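Mating-type switching protein swi5 (Schizosaccharomyces pombe, PDB 3VIQ) partners Sfr1 in a complex that activates Rad51-mediated strand exchange, and is required for normal mating-type switching and for recombinational DNA repair. Local coordinates at residues B[45-48]-B[49-53]. Residues are numbered along the deposited sequence; the frame is centred on the assembly and turned at random.
Sequences DLLH and TYNEI
Thr49 grips the carbonyl of Asp45 twice, one turn back in helix 36-67. Its backbone N gives a nearly straight bond of 3.0 Å to Asp45 O, and its hydroxyl OG1 adds a second of 2.9 Å to the same oxygen from the opposite face of the carbonyl plane. With OG1 beside its own backbone N (chi1 -54°), threonine satisfies its hydroxyl within the helix while the residue packs on Ile45 of the Sfr1 chain. Tyr50 N bonds to Leu46 O at 2.8 Å; the ring swings away from this turn, OH hydrogen-bonds to O of Glu85, the C-terminal residue, and the residue also packs against Sfr1. Asn51 N continues the i to i-4 series to Leu47 O. Glu52 N takes the next bond, to His48 O, and in the His48 conformer described its extended side chain tentatively leans the carboxylate over the rim of one imidazole face, the planes 55° apart. With an alanine replacing Glu52, the imidazole would probably lose a negative neighbour and turn more freely. This contact is not hydrogen-bonded; the carboxylate would probably stabilise a protonated histidine, on a different side of the helix from the Sfr1-packed Leu46, Thr49 and Ile53.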
loop_
_atom_site.group_PDB
_atom_site.type_symbol
_atom_site.label_atom_id
_atom_site.label_comp_id
_atom_site.label_asym_id
_atom_site.label_seq_id
_atom_site.Cartn_x
_atom_site.Cartn_y
_atom_site.Cartn_z
ATOM N N ASP B 45 -6.291 -1.357 1.037
ATOM C CA ASP B 45 -5.339 -1.731 -0.016
ATOM C C ASP B 45 -5.621 -0.918 -1.317
ATOM O O ASP B 45 -4.705 -0.448 -1.987
ATOM C CB ASP B 45 -5.436 -3.232 -0.315
ATOM C CG ASP B 45 -5.089 -4.120 0.891
ATOM O OD1 ASP B 45 -4.435 -3.656 1.855
ATOM O OD2 ASP B 45 -5.474 -5.310 0.866
ATOM N N LEU B 46 -6.895 -0.776 -1.678
ATOM C CA LEU B 46 -7.280 0.127 -2.768
ATOM C C LEU B 46 -6.851 1.598 -2.554
ATOM O O LEU B 46 -6.269 2.215 -3.475
ATOM C CB LEU B 46 -8.762 0.013 -3.058
ATOM C CG LEU B 46 -9.131 -1.346 -3.665
ATOM C CD1 LEU B 46 -10.661 -1.495 -3.746
ATOM C CD2 LEU B 46 -8.478 -1.559 -5.047
ATOM N N LEU B 47 -7.061 2.146 -1.354
ATOM C CA LEU B 47 -6.685 3.545 -1.090
ATOM C C LEU B 47 -5.165 3.707 -1.186
ATOM O O LEU B 47 -4.666 4.726 -1.708
ATOM C CB LEU B 47 -7.182 3.991 0.289
ATOM C CG LEU B 47 -7.142 5.487 0.630
ATOM C CD1 LEU B 47 -8.058 6.263 -0.343
ATOM C CD2 LEU B 47 -7.582 5.793 2.098
ATOM N N HIS B 48 -4.447 2.696 -0.677
ATOM C CA HIS B 48 -2.988 2.625 -0.714
ATOM C C HIS B 48 -2.537 2.713 -2.166
ATOM O O HIS B 48 -1.837 3.618 -2.578
ATOM C CB HIS B 48 -2.567 1.298 -0.022
ATOM C CG HIS B 48 -1.140 0.867 -0.233
ATOM N ND1 HIS B 48 -0.084 1.369 0.504
ATOM C CD2 HIS B 48 -0.616 -0.104 -1.020
ATOM C CE1 HIS B 48 1.032 0.763 0.139
ATOM N NE2 HIS B 48 0.737 -0.135 -0.783
ATOM N N THR B 49 -2.983 1.757 -2.953
ATOM C CA THR B 49 -2.645 1.701 -4.361
ATOM C C THR B 49 -3.020 2.978 -5.118
ATOM O O THR B 49 -2.226 3.479 -5.883
ATOM C CB THR B 49 -3.324 0.482 -4.986
ATOM O OG1 THR B 49 -2.951 -0.673 -4.229
ATOM C CG2 THR B 49 -2.948 0.322 -6.469
ATOM N N TYR B 50 -4.214 3.516 -4.887
ATOM C CA TYR B 50 -4.659 4.722 -5.591
ATOM C C TYR B 50 -3.780 5.935 -5.278
ATOM O O TYR B 50 -3.335 6.654 -6.193
ATOM C CB TYR B 50 -6.095 5.040 -5.223
ATOM C CG TYR B 50 -6.503 6.442 -5.523
ATOM C CD1 TYR B 50 -6.644 6.855 -6.822
ATOM C CD2 TYR B 50 -6.741 7.380 -4.504
ATOM C CE1 TYR B 50 -7.033 8.142 -7.133
ATOM C CE2 TYR B 50 -7.135 8.704 -4.815
ATOM C CZ TYR B 50 -7.295 9.051 -6.144
ATOM O OH TYR B 50 -7.672 10.298 -6.553
ATOM N N ASN B 51 -3.534 6.173 -3.998
ATOM C CA ASN B 51 -2.702 7.319 -3.617
ATOM C C ASN B 51 -1.314 7.197 -4.189
ATOM O O ASN B 51 -0.754 8.186 -4.674
ATOM C CB ASN B 51 -2.622 7.469 -2.102
ATOM C CG ASN B 51 -3.884 7.989 -1.530
ATOM O OD1 ASN B 51 -4.435 7.436 -0.578
ATOM N ND2 ASN B 51 -4.381 9.048 -2.119
ATOM N N GLU B 52 -0.768 5.982 -4.181
ATOM C CA GLU B 52 0.598 5.761 -4.727
ATOM C C GLU B 52 0.693 6.008 -6.246
ATOM O O GLU B 52 1.629 6.702 -6.709
ATOM C CB GLU B 52 1.128 4.355 -4.399
ATOM C CG GLU B 52 1.324 4.108 -2.903
ATOM C CD GLU B 52 2.022 2.793 -2.578
ATOM O OE1 GLU B 52 2.208 1.952 -3.469
ATOM O OE2 GLU B 52 2.408 2.601 -1.406
ATOM N N ILE B 53 -0.228 5.418 -7.022
ATOM C CA ILE B 53 -0.120 5.480 -8.493
ATOM C C ILE B 53 -0.501 6.872 -9.004
ATOM O O ILE B 53 0.077 7.345 -9.981
ATOM C CB ILE B 53 -0.905 4.342 -9.237
ATOM C CG1 ILE B 53 -0.592 4.346 -10.746
ATOM C CG2 ILE B 53 -2.414 4.471 -9.040
ATOM C CD1 ILE B 53 0.843 3.833 -11.123
#